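Local coordinates for protein putative c-1-tetrahydrofolate synthase, cytoplasmic (PDB 4A26) that catalyses the NAD(P)+-dependent oxidation of methylenetetrahydrofolate and the hydrolysis of the resulting methenyltetrahydrofolate, working as a homodimer in one-carbon metabolism, at residues K122-L127 against A283-N288; P129-L134 against E141-P146; G133-K138 against A182-K187; G151-L156 against I161-K166; T193-G198 against I205-T210. All blocks are in the same frame, centred on the assembly; numbering follows the deposited sequence.

Interaction 1 of 5, residues K122-L127 against A283-N288; sequences KDADAL and AMLLEN
N288 and L285, one turn apart on helix 279-297, both reach A124, the first through a hydrogen bond and the second through a methyl contact. With chi1 at -87°, N288 holds CG beside its own backbone N, and its carboxamide extends across to the loop. There ND2 donates to A124 O over 3.0 Å, in a nearly straight bond (171° at the hydrogen). The acceptor lies practically in the plane of the amide, while ND2 itself is tilted somewhat out of the plane of the A124 carbonyl. A second bond from ND2 goes to T145 O, so two backbone carbonyls fix the rotation of the amide. L285 takes a different first torsion, CG anti to the backbone N (chi1 172°), which lays CD1 3.6 Å from A124 CB. The same methyl comes within 4.0 Å of A124 O, flanking the polar bond with hydrocarbon. A124 belongs to a type I beta turn from D123 to A126, closed by A126 N to D123 O at 2.9 Å. This turn lies in the loop between helices 111-116 and 129-136, so the contact ties the C-terminal helix 279-297 to that loop. D123 braces the turn from within: OD1 takes a weak bond from L127 N, and OD2 accepts L128 N.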
# COMPACT_ATOMS: atom_id res chain seq x y z
N LYS A 122 -7.52 -4.44 16.86
CA LYS A 122 -8.96 -4.72 16.87
C LYS A 122 -9.68 -4.14 15.64
O LYS A 122 -10.91 -4.15 15.57
CB LYS A 122 -9.61 -4.19 18.15
CG LYS A 122 -9.06 -4.81 19.42
CD LYS A 122 -9.90 -4.44 20.63
CE LYS A 122 -9.44 -5.18 21.87
NZ LYS A 122 -10.34 -4.97 23.04
N ASP A 123 -8.91 -3.68 14.67
CA ASP A 123 -9.44 -3.01 13.48
C ASP A 123 -9.94 -4.04 12.46
O ASP A 123 -9.30 -4.28 11.44
CB ASP A 123 -8.35 -2.11 12.88
CG ASP A 123 -8.78 -1.40 11.61
OD1 ASP A 123 -9.99 -1.18 11.41
OD2 ASP A 123 -7.89 -1.06 10.80
N ALA A 124 -11.11 -4.61 12.73
CA ALA A 124 -11.64 -5.73 11.94
C ALA A 124 -11.86 -5.42 10.45
O ALA A 124 -11.77 -6.32 9.61
CB ALA A 124 -12.94 -6.23 12.56
N ASP A 125 -12.17 -4.17 10.12
CA ASP A 125 -12.34 -3.76 8.72
C ASP A 125 -11.02 -3.37 8.04
O ASP A 125 -10.97 -3.24 6.81
CB ASP A 125 -13.37 -2.62 8.59
CG ASP A 125 -14.78 -3.12 8.31
OD1 ASP A 125 -14.92 -4.11 7.55
OD2 ASP A 125 -15.75 -2.50 8.82
N ALA A 126 -9.96 -3.18 8.83
CA ALA A 126 -8.65 -2.81 8.30
C ALA A 126 -8.67 -1.42 7.67
O ALA A 126 -8.12 -1.21 6.58
CB ALA A 126 -8.16 -3.84 7.30
N LEU A 127 -9.32 -0.47 8.35
CA LEU A 127 -9.48 0.90 7.86
C LEU A 127 -8.38 1.86 8.33
O LEU A 127 -8.24 2.96 7.79
CB LEU A 127 -10.85 1.44 8.28
CG LEU A 127 -12.05 0.80 7.56
CD1 LEU A 127 -13.33 0.97 8.36
CD2 LEU A 127 -12.20 1.38 6.16
N ALA A 283 -18.35 -12.97 5.78
CA ALA A 283 -17.61 -14.16 6.18
C ALA A 283 -16.16 -13.80 6.51
O ALA A 283 -15.61 -14.21 7.54
CB ALA A 283 -17.65 -15.21 5.09
N MET A 284 -15.55 -13.02 5.62
CA MET A 284 -14.21 -12.49 5.83
C MET A 284 -14.09 -11.61 7.07
O MET A 284 -13.04 -11.58 7.72
CB MET A 284 -13.75 -11.72 4.58
CG MET A 284 -12.50 -12.26 3.92
SD MET A 284 -12.54 -13.94 3.26
CE MET A 284 -12.52 -14.95 4.74
N LEU A 285 -15.15 -10.89 7.41
CA LEU A 285 -15.18 -10.11 8.66
C LEU A 285 -15.13 -11.03 9.88
O LEU A 285 -14.50 -10.69 10.88
CB LEU A 285 -16.43 -9.22 8.72
CG LEU A 285 -16.68 -8.51 10.05
CD1 LEU A 285 -15.53 -7.58 10.38
CD2 LEU A 285 -18.00 -7.74 9.99
N LEU A 286 -15.79 -12.18 9.80
CA LEU A 286 -15.75 -13.15 10.89
C LEU A 286 -14.39 -13.83 11.00
O LEU A 286 -13.89 -14.05 12.11
CB LEU A 286 -16.85 -14.20 10.74
CG LEU A 286 -18.29 -13.72 10.93
CD1 LEU A 286 -19.27 -14.87 10.69
CD2 LEU A 286 -18.48 -13.15 12.33
N GLU A 287 -13.79 -14.15 9.86
CA GLU A 287 -12.46 -14.77 9.85
C GLU A 287 -11.41 -13.82 10.41
O GLU A 287 -10.58 -14.22 11.24
CB GLU A 287 -12.06 -15.22 8.44
CG GLU A 287 -10.79 -16.06 8.42
CD GLU A 287 -10.92 -17.30 7.55
OE1 GLU A 287 -11.17 -17.16 6.34
OE2 GLU A 287 -10.77 -18.42 8.10
N ASN A 288 -11.45 -12.57 9.96
CA ASN A 288 -10.64 -11.51 10.54
C ASN A 288 -10.79 -11.49 12.06
O ASN A 288 -9.81 -11.42 12.78
CB ASN A 288 -11.04 -10.15 9.94
CG ASN A 288 -10.29 -9.82 8.64
OD1 ASN A 288 -9.69 -10.70 8.01
ND2 ASN A 288 -10.34 -8.55 8.24

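Interaction 2 of 5, residues P129-L134 against E141-P146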
# COMPACT_ATOMS: atom_id res chain seq x y z
N PRO A 129 -4.68 3.45 8.71
CA PRO A 129 -3.51 3.54 7.83
C PRO A 129 -2.41 2.53 8.13
O PRO A 129 -1.83 1.95 7.21
CB PRO A 129 -3.00 4.96 8.07
CG PRO A 129 -4.22 5.72 8.44
CD PRO A 129 -5.11 4.77 9.19
N VAL A 130 -2.13 2.30 9.41
CA VAL A 130 -1.10 1.34 9.81
C VAL A 130 -1.40 -0.08 9.28
O VAL A 130 -0.50 -0.77 8.83
CB VAL A 130 -0.88 1.33 11.35
CG1 VAL A 130 -2.14 0.90 12.09
CG2 VAL A 130 0.30 0.45 11.72
N ASN A 131 -2.67 -0.49 9.31
CA ASN A 131 -3.06 -1.78 8.72
C ASN A 131 -2.96 -1.75 7.19
O ASN A 131 -2.52 -2.72 6.57
CB ASN A 131 -4.45 -2.19 9.17
CG ASN A 131 -4.51 -2.52 10.67
OD1 ASN A 131 -3.58 -3.10 11.23
ND2 ASN A 131 -5.61 -2.16 11.31
N VAL A 132 -3.34 -0.62 6.59
CA VAL A 132 -3.16 -0.41 5.15
C VAL A 132 -1.67 -0.44 4.80
O VAL A 132 -1.28 -0.97 3.76
CB VAL A 132 -3.77 0.94 4.68
CG1 VAL A 132 -3.62 1.10 3.18
CG2 VAL A 132 -5.24 1.03 5.08
N GLY A 133 -0.84 0.13 5.67
CA GLY A 133 0.60 0.10 5.50
C GLY A 133 1.12 -1.32 5.46
O GLY A 133 1.73 -1.73 4.47
N LEU A 134 0.86 -2.07 6.52
CA LEU A 134 1.27 -3.47 6.63
C LEU A 134 0.77 -4.33 5.46
O LEU A 134 1.45 -5.26 5.03
CB LEU A 134 0.80 -4.06 7.96
CG LEU A 134 1.49 -3.49 9.20
CD1 LEU A 134 0.73 -3.86 10.46
CD2 LEU A 134 2.93 -3.97 9.28
N GLU A 141 3.00 -9.03 7.26
CA GLU A 141 1.60 -9.41 7.14
C GLU A 141 0.76 -8.62 8.15
O GLU A 141 1.11 -8.55 9.33
CB GLU A 141 1.41 -10.91 7.37
CG GLU A 141 1.42 -11.72 6.08
CD GLU A 141 2.73 -11.61 5.32
OE1 GLU A 141 3.81 -11.80 5.95
OE2 GLU A 141 2.70 -11.35 4.10
N PRO A 142 -0.34 -8.01 7.68
CA PRO A 142 -1.21 -7.27 8.60
C PRO A 142 -2.09 -8.22 9.40
O PRO A 142 -2.39 -9.32 8.93
CB PRO A 142 -2.06 -6.43 7.65
CG PRO A 142 -2.15 -7.24 6.42
CD PRO A 142 -0.84 -7.98 6.30
N PRO A 143 -2.51 -7.81 10.61
CA PRO A 143 -3.44 -8.62 11.39
C PRO A 143 -4.79 -8.78 10.68
O PRO A 143 -5.42 -9.83 10.79
CB PRO A 143 -3.62 -7.82 12.68
CG PRO A 143 -3.27 -6.42 12.32
CD PRO A 143 -2.20 -6.53 11.28
N PHE A 144 -5.20 -7.75 9.95
CA PHE A 144 -6.44 -7.77 9.18
C PHE A 144 -6.23 -7.27 7.76
O PHE A 144 -5.53 -6.28 7.54
CB PHE A 144 -7.48 -6.87 9.85
CG PHE A 144 -7.68 -7.14 11.31
CD1 PHE A 144 -8.46 -8.20 11.73
CD2 PHE A 144 -7.07 -6.33 12.26
CE1 PHE A 144 -8.63 -8.45 13.08
CE2 PHE A 144 -7.25 -6.56 13.60
CZ PHE A 144 -8.03 -7.62 14.02
N THR A 145 -6.83 -7.97 6.80
CA THR A 145 -6.94 -7.49 5.42
C THR A 145 -8.37 -7.01 5.21
O THR A 145 -9.28 -7.53 5.86
CB THR A 145 -6.60 -8.60 4.40
OG1 THR A 145 -7.07 -9.86 4.88
CG2 THR A 145 -5.11 -8.68 4.18
N PRO A 146 -8.58 -6.01 4.32
CA PRO A 146 -9.93 -5.55 4.04
C PRO A 146 -10.82 -6.69 3.55
O PRO A 146 -10.43 -7.43 2.65
CB PRO A 146 -9.73 -4.51 2.94
CG PRO A 146 -8.37 -4.02 3.15
CD PRO A 146 -7.58 -5.20 3.62
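Like first torsions of -68° and -67°, each with CG beside the backbone N, carry L134 and N131 toward P142 and P143; three residues apart on helix 129-136, the two side chains come off one flank. This is a helix-loop-helix connection: after helix 129-136 the chain doubles back, and P142 and P143 pack on the helix before helix 147-159 starts after P146. No hydrogen bond crosses the contact, which is mostly apolar. L134 CB sits 3.7 Å from P142 CB, and L134 CD1 lies 4.0 Å from P143 CD, the leucine crossing the second proline ring at about a right angle. P142 CB also comes to 3.9 Å from N131 O, filling in beside the helix backbone, while P142 CD rests 3.8 Å from the carbonyl oxygen L134 O. P129 of the second subunit packs on L134, so this leucine lies between the return loop and the dimer interface. The amide of N131 is anchored from its other end, since ND2 donates to D123 OD2 in the loop preceding the helix. N131 OD1 lies 3.5 Å from P143 CG and 3.7 Å from P143 CD.

Interaction 3 of 5, residues G133-K138 against A182-K187; sequences GLLHYK and AALLMK
The imidazole of H136 meets A183 obliquely: A183 CB lies 3.7 Å from CD2 and 4.0 Å from NE2 of the ring. One ring face is covered from within its own helix by L135 CD1, which stands 3.9 Å above the plane and over the centre. The ring also stacks with H136 of the second subunit. Its orientation is held by ND1, hydrogen-bonded to V132 O one turn back, which suits CG lying beside the backbone N (chi1 -73°). L135 differs, with CG anti to the backbone N (chi1 -176°), and its two methyls reach neighbouring residues of helix 178-187. CD1 touches A183 CB at 3.8 Å as well as the imidazole; CD2 meets L184 CD2 at 3.4 Å, the two leucines crossing at about a right angle. This is helix-to-helix packing, the end of helix 129-136 against helix 178-187 of the Rossmann-type NAD(P)-binding domain, and the small A183 lets the backbones come close. Beyond it, K187 NZ makes a salt bridge to E141 OE2, and K138 N bonds N175 OD1 of the second subunit. No hydrogen bond joins the two helices here, so shape rather than direction sets their fit. Because V132 O can only accept, H136 probably carries its proton on ND1, which in a neutral ring would leave NE2 as an acceptor.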
# COMPACT_ATOMS: atom_id res chain seq x y z
N GLY A 133 -0.84 0.13 5.67
CA GLY A 133 0.60 0.10 5.50
C GLY A 133 1.12 -1.32 5.46
O GLY A 133 1.73 -1.73 4.47
N LEU A 134 0.86 -2.07 6.52
CA LEU A 134 1.27 -3.47 6.63
C LEU A 134 0.77 -4.33 5.46
O LEU A 134 1.45 -5.26 5.03
CB LEU A 134 0.80 -4.06 7.96
CG LEU A 134 1.49 -3.49 9.20
CD1 LEU A 134 0.73 -3.86 10.46
CD2 LEU A 134 2.93 -3.97 9.28
N LEU A 135 -0.41 -4.00 4.94
CA LEU A 135 -0.96 -4.69 3.78
C LEU A 135 -0.10 -4.46 2.53
O LEU A 135 0.08 -5.37 1.73
CB LEU A 135 -2.41 -4.23 3.53
CG LEU A 135 -3.26 -4.86 2.41
CD1 LEU A 135 -2.99 -4.19 1.07
CD2 LEU A 135 -3.05 -6.37 2.31
N HIS A 136 0.44 -3.25 2.39
CA HIS A 136 1.31 -2.91 1.25
C HIS A 136 2.79 -3.19 1.52
O HIS A 136 3.59 -3.22 0.59
CB HIS A 136 1.14 -1.43 0.86
CG HIS A 136 -0.15 -1.13 0.17
ND1 HIS A 136 -1.24 -0.62 0.83
CD2 HIS A 136 -0.52 -1.28 -1.12
CE1 HIS A 136 -2.23 -0.46 -0.03
NE2 HIS A 136 -1.82 -0.85 -1.22
N TYR A 137 3.15 -3.39 2.79
CA TYR A 137 4.54 -3.57 3.20
C TYR A 137 5.06 -4.94 2.77
O TYR A 137 4.73 -5.96 3.38
CB TYR A 137 4.66 -3.41 4.73
CG TYR A 137 5.90 -2.69 5.20
CD1 TYR A 137 6.01 -1.30 5.10
CD2 TYR A 137 6.96 -3.38 5.79
CE1 TYR A 137 7.13 -0.63 5.55
CE2 TYR A 137 8.09 -2.71 6.24
CZ TYR A 137 8.17 -1.34 6.12
OH TYR A 137 9.29 -0.66 6.57
N LYS A 138 5.85 -4.97 1.70
CA LYS A 138 6.45 -6.21 1.20
C LYS A 138 7.40 -6.77 2.25
O LYS A 138 8.43 -6.17 2.53
CB LYS A 138 7.19 -5.96 -0.12
CG LYS A 138 7.84 -7.20 -0.76
CD LYS A 138 9.34 -7.27 -0.51
CE LYS A 138 10.01 -8.39 -1.33
NZ LYS A 138 10.07 -8.10 -2.78
N ALA A 182 -5.51 -5.19 -5.41
CA ALA A 182 -4.38 -5.12 -6.33
C ALA A 182 -3.09 -5.56 -5.64
O ALA A 182 -2.26 -6.23 -6.25
CB ALA A 182 -4.23 -3.73 -6.90
N ALA A 183 -2.92 -5.18 -4.38
CA ALA A 183 -1.72 -5.53 -3.62
C ALA A 183 -1.76 -6.98 -3.15
O ALA A 183 -0.71 -7.61 -3.04
CB ALA A 183 -1.55 -4.61 -2.44
N LEU A 184 -2.95 -7.50 -2.86
CA LEU A 184 -3.09 -8.89 -2.44
C LEU A 184 -2.72 -9.83 -3.59
O LEU A 184 -2.06 -10.84 -3.38
CB LEU A 184 -4.51 -9.17 -1.94
CG LEU A 184 -4.93 -8.46 -0.64
CD1 LEU A 184 -6.44 -8.58 -0.41
CD2 LEU A 184 -4.17 -9.00 0.56
N LEU A 185 -3.14 -9.48 -4.81
CA LEU A 185 -2.77 -10.24 -6.00
C LEU A 185 -1.27 -10.19 -6.31
O LEU A 185 -0.69 -11.19 -6.74
CB LEU A 185 -3.56 -9.74 -7.22
CG LEU A 185 -5.05 -10.09 -7.26
CD1 LEU A 185 -5.68 -9.52 -8.52
CD2 LEU A 185 -5.27 -11.59 -7.19
N MET A 186 -0.64 -9.03 -6.09
CA MET A 186 0.82 -8.91 -6.27
C MET A 186 1.55 -9.70 -5.20
O MET A 186 2.57 -10.32 -5.46
CB MET A 186 1.28 -7.45 -6.22
CG MET A 186 2.80 -7.28 -6.26
SD MET A 186 3.35 -5.62 -6.67
CE MET A 186 2.65 -4.68 -5.32
N LYS A 187 1.01 -9.66 -3.98
CA LYS A 187 1.53 -10.45 -2.87
C LYS A 187 1.43 -11.94 -3.20
O LYS A 187 2.25 -12.74 -2.74
CB LYS A 187 0.73 -10.11 -1.61
CG LYS A 187 1.15 -10.82 -0.34
CD LYS A 187 0.11 -10.59 0.76
CE LYS A 187 0.65 -10.95 2.12
NZ LYS A 187 1.26 -12.32 2.16

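Interaction 4 of 5, residues G151-L156 against I161-K166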
# COMPACT_ATOMS: atom_id res chain seq x y z
N GLY A 151 -11.78 -11.56 0.47
CA GLY A 151 -12.76 -12.52 -0.04
C GLY A 151 -12.73 -12.72 -1.54
O GLY A 151 -13.18 -13.74 -2.04
N VAL A 152 -12.20 -11.73 -2.27
CA VAL A 152 -11.97 -11.89 -3.70
C VAL A 152 -10.82 -12.87 -3.95
O VAL A 152 -10.92 -13.74 -4.81
CB VAL A 152 -11.65 -10.54 -4.38
CG1 VAL A 152 -11.14 -10.76 -5.80
CG2 VAL A 152 -12.89 -9.64 -4.37
N ILE A 153 -9.73 -12.72 -3.20
CA ILE A 153 -8.59 -13.64 -3.33
C ILE A 153 -8.98 -15.06 -2.92
O ILE A 153 -8.58 -16.02 -3.57
CB ILE A 153 -7.36 -13.15 -2.52
CG1 ILE A 153 -6.56 -12.12 -3.32
CG2 ILE A 153 -6.42 -14.28 -2.20
CD1 ILE A 153 -7.33 -10.90 -3.70
N VAL A 154 -9.77 -15.19 -1.85
CA VAL A 154 -10.22 -16.51 -1.37
C VAL A 154 -11.15 -17.19 -2.38
O VAL A 154 -11.08 -18.40 -2.57
CB VAL A 154 -10.89 -16.41 0.01
CG1 VAL A 154 -11.54 -17.74 0.39
CG2 VAL A 154 -9.88 -15.99 1.07
N LEU A 155 -12.01 -16.41 -3.03
CA LEU A 155 -12.79 -16.90 -4.17
C LEU A 155 -11.91 -17.61 -5.19
O LEU A 155 -12.27 -18.68 -5.68
CB LEU A 155 -13.53 -15.74 -4.85
CG LEU A 155 -15.03 -15.59 -4.59
CD1 LEU A 155 -15.43 -16.08 -3.20
CD2 LEU A 155 -15.44 -14.13 -4.77
N LEU A 156 -10.77 -17.01 -5.51
CA LEU A 156 -9.83 -17.59 -6.49
C LEU A 156 -9.17 -18.85 -5.95
O LEU A 156 -9.28 -19.91 -6.56
CB LEU A 156 -8.76 -16.56 -6.87
CG LEU A 156 -9.25 -15.29 -7.58
CD1 LEU A 156 -8.16 -14.25 -7.60
CD2 LEU A 156 -9.73 -15.60 -8.99
N ILE A 161 -7.97 -21.36 -8.81
CA ILE A 161 -7.50 -20.41 -9.80
C ILE A 161 -6.12 -19.91 -9.41
O ILE A 161 -5.95 -19.27 -8.37
CB ILE A 161 -8.48 -19.24 -9.98
CG1 ILE A 161 -9.83 -19.76 -10.48
CG2 ILE A 161 -7.92 -18.21 -10.94
CD1 ILE A 161 -10.91 -18.71 -10.59
N GLU A 162 -5.13 -20.24 -10.25
CA GLU A 162 -3.74 -19.84 -10.04
C GLU A 162 -3.61 -18.32 -10.14
O GLU A 162 -4.19 -17.71 -11.04
CB GLU A 162 -2.82 -20.51 -11.07
CG GLU A 162 -2.55 -22.00 -10.82
CD GLU A 162 -1.88 -22.71 -12.01
OE1 GLU A 162 -1.60 -22.05 -13.04
OE2 GLU A 162 -1.65 -23.93 -11.92
N MET A 163 -2.86 -17.74 -9.21
CA MET A 163 -2.50 -16.32 -9.25
C MET A 163 -1.01 -16.13 -9.57
O MET A 163 -0.68 -15.34 -10.44
CB MET A 163 -2.84 -15.67 -7.91
CG MET A 163 -4.30 -15.33 -7.76
SD MET A 163 -4.77 -14.98 -6.06
CE MET A 163 -4.75 -16.64 -5.38
N ALA A 164 -0.13 -16.84 -8.88
CA ALA A 164 1.31 -16.72 -9.10
C ALA A 164 1.69 -16.93 -10.57
O ALA A 164 1.30 -17.93 -11.17
CB ALA A 164 2.07 -17.69 -8.23
N GLY A 165 2.45 -15.99 -11.13
CA GLY A 165 2.92 -16.09 -12.52
C GLY A 165 1.93 -15.61 -13.57
O GLY A 165 2.21 -15.68 -14.77
N LYS A 166 0.78 -15.11 -13.12
CA LYS A 166 -0.28 -14.70 -14.02
C LYS A 166 -0.33 -13.18 -14.17
O LYS A 166 0.23 -12.45 -13.35
CB LYS A 166 -1.63 -15.22 -13.52
CG LYS A 166 -1.67 -16.73 -13.26
CD LYS A 166 -1.41 -17.54 -14.53
CE LYS A 166 -1.64 -19.02 -14.30
NZ LYS A 166 -1.65 -19.79 -15.58
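L156 O accepts I161 N at 3.0 Å, closing the exit from helix 147-159 on the way to strand 167-171, an alpha-to-beta connection of the Rossmann-type domain. The donor stands 41° out of the carbonyl plane and therefore off the lone-pair directions. Next to this bond the side chain of L156 divides its two methyls. CD2 takes I161, lying 3.7 Å from both CD1 and CG2, while CD1 takes M163, 3.8 Å from SD. M163 reaches back to the helix: with CG beside the backbone N (chi1 -80°) and an extended chi2 of 165°, it carries SD to a place where it also lies 4.3 Å from I153 CG2. In the next shell, helix 178-187 closes over the group: L184 packs on I153, and L185 on L156 and M163. I161 leans on A234 of strand 234-237. Farther out, M163 to K166 form a type II beta turn with G165 at positive phi, and this turn delivers the chain to the sheet, where K166 pairs with T191. A salt bridge joins E162, just before the turn, to K166. The turn itself is closed by K166 N to M163 O, 3.1 Å long.

Interaction 5 of 5, residues T193-G198 against I205-T210; sequences TIVHSG and IDYLRT
T193 and V195, on one side of edge strand 191-195, face Y207 of helix 201-209, the helix that follows the strand in this beta-alpha unit of the NAD(P)-binding domain. T193 CG2 makes a CH-pi contact over one ring face, 3.6 Å from the centroid of Y207 and only 12° off the normal. Its torsion explains the fit: chi1 of -50° puts CG2 anti to the backbone N and delivers the methyl to the ring, while OG1 sits on the other branch and bonds OG1 of T193 in the second subunit. Y207 extends toward the strand with CG beside its own backbone N (chi1 -75°), its side chain crossing that of T193 at about a right angle. V195 CG2 approaches the same ring obliquely and more loosely, 4.5 Å from CD2. Two residues of the helix also look across the dimer: R167 of the second subunit makes a cation-pi contact with Y207 and a salt bridge with D206 OD2. Near the strand end, G198 N bonds H196 ND1 at the edge of the imidazole. T193 pairs antiparallel with a strand of the second subunit, so this Rossmann-type beta-alpha unit ends in a sheet continued across the dimer interface.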
# COMPACT_ATOMS: atom_id res chain seq x y z
N THR A 193 -1.86 -4.78 -12.93
CA THR A 193 -2.08 -3.44 -13.48
C THR A 193 -3.40 -2.89 -12.97
O THR A 193 -4.44 -3.55 -13.07
CB THR A 193 -2.14 -3.48 -15.01
OG1 THR A 193 -1.02 -4.20 -15.52
CG2 THR A 193 -2.16 -2.07 -15.58
N ILE A 194 -3.37 -1.67 -12.44
CA ILE A 194 -4.57 -1.04 -11.89
C ILE A 194 -5.10 -0.02 -12.88
O ILE A 194 -4.47 1.01 -13.11
CB ILE A 194 -4.30 -0.36 -10.53
CG1 ILE A 194 -3.75 -1.38 -9.53
CG2 ILE A 194 -5.57 0.27 -9.98
CD1 ILE A 194 -2.97 -0.77 -8.39
N VAL A 195 -6.24 -0.32 -13.50
CA VAL A 195 -6.90 0.61 -14.40
C VAL A 195 -7.83 1.53 -13.60
O VAL A 195 -8.46 1.08 -12.63
CB VAL A 195 -7.70 -0.13 -15.49
CG1 VAL A 195 -8.34 0.87 -16.45
CG2 VAL A 195 -6.81 -1.09 -16.26
N HIS A 196 -7.90 2.79 -14.01
CA HIS A 196 -8.66 3.82 -13.29
C HIS A 196 -9.16 4.93 -14.23
O HIS A 196 -9.00 4.83 -15.45
CB HIS A 196 -7.78 4.40 -12.16
CG HIS A 196 -6.38 4.72 -12.58
ND1 HIS A 196 -6.06 5.82 -13.36
CD2 HIS A 196 -5.21 4.09 -12.32
CE1 HIS A 196 -4.76 5.84 -13.56
NE2 HIS A 196 -4.21 4.81 -12.94
N SER A 197 -9.78 5.97 -13.67
CA SER A 197 -10.36 7.07 -14.45
C SER A 197 -9.38 7.75 -15.41
O SER A 197 -9.79 8.28 -16.44
CB SER A 197 -10.94 8.13 -13.53
OG SER A 197 -9.92 8.92 -12.95
N GLY A 198 -8.10 7.75 -15.05
CA GLY A 198 -7.06 8.31 -15.90
C GLY A 198 -6.67 7.38 -17.04
O GLY A 198 -6.08 7.83 -18.03
N ILE A 205 -8.55 -1.69 -22.58
CA ILE A 205 -8.79 -2.84 -23.46
C ILE A 205 -7.51 -3.65 -23.71
O ILE A 205 -7.54 -4.88 -23.64
CB ILE A 205 -9.40 -2.41 -24.83
CG1 ILE A 205 -10.83 -1.91 -24.63
CG2 ILE A 205 -9.39 -3.57 -25.81
CD1 ILE A 205 -11.47 -1.36 -25.89
N ASP A 206 -6.40 -2.97 -23.97
CA ASP A 206 -5.13 -3.65 -24.27
C ASP A 206 -4.65 -4.48 -23.08
O ASP A 206 -4.23 -5.62 -23.25
CB ASP A 206 -4.05 -2.65 -24.68
CG ASP A 206 -2.77 -3.33 -25.17
OD1 ASP A 206 -2.86 -4.35 -25.89
OD2 ASP A 206 -1.66 -2.85 -24.83
N TYR A 207 -4.72 -3.90 -21.88
CA TYR A 207 -4.36 -4.61 -20.66
C TYR A 207 -5.23 -5.84 -20.44
O TYR A 207 -4.71 -6.92 -20.12
CB TYR A 207 -4.45 -3.69 -19.44
CG TYR A 207 -3.34 -2.68 -19.31
CD1 TYR A 207 -2.02 -3.08 -19.13
CD2 TYR A 207 -3.60 -1.31 -19.35
CE1 TYR A 207 -1.00 -2.15 -18.99
CE2 TYR A 207 -2.59 -0.38 -19.23
CZ TYR A 207 -1.29 -0.80 -19.05
OH TYR A 207 -0.28 0.13 -18.92
N LEU A 208 -6.54 -5.69 -20.61
CA LEU A 208 -7.49 -6.80 -20.44
C LEU A 208 -7.26 -7.94 -21.44
O LEU A 208 -7.55 -9.10 -21.14
CB LEU A 208 -8.94 -6.32 -20.56
CG LEU A 208 -9.57 -5.68 -19.32
CD1 LEU A 208 -10.95 -5.17 -19.68
CD2 LEU A 208 -9.66 -6.68 -18.17
N ARG A 209 -6.74 -7.61 -22.63
CA ARG A 209 -6.51 -8.58 -23.69
C ARG A 209 -5.64 -9.75 -23.23
O ARG A 209 -5.81 -10.88 -23.71
CB ARG A 209 -5.87 -7.91 -24.91
CG ARG A 209 -5.76 -8.79 -26.15
CD ARG A 209 -5.17 -8.05 -27.35
NE ARG A 209 -3.89 -7.41 -27.05
CZ ARG A 209 -2.72 -8.05 -26.92
NH1 ARG A 209 -2.64 -9.38 -27.05
NH2 ARG A 209 -1.62 -7.36 -26.64
N THR A 210 -4.71 -9.49 -22.32
CA THR A 210 -3.79 -10.52 -21.83
C THR A 210 -4.01 -10.88 -20.35
O THR A 210 -3.22 -11.62 -19.78
CB THR A 210 -2.33 -10.07 -22.01
OG1 THR A 210 -2.05 -8.97 -21.14
CG2 THR A 210 -2.08 -9.66 -23.46

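In the fold
Interaction 1 joins the 122-127 loop to the C-terminal helix 279-297, and the other four lie between its segments along the chain, all within the NAD(P)-binding part. Interactions 2 and 3 share helix 129-136, with centres about 9 Å apart; interaction 2 touches interaction 1 on one side. Interaction 4 comes next along the chain, between the segments of interaction 3, and both meet in apolar packing between helices 147-159 and 178-187. Last comes interaction 5, on edge strand 191-195, with its centre about 29 Å from that of interaction 1. The series thus runs from that loop to the edge of the six-stranded parallel sheet, with interactions 2, 3 and 5 reaching the second subunit through several residues, and interaction 1 through L127.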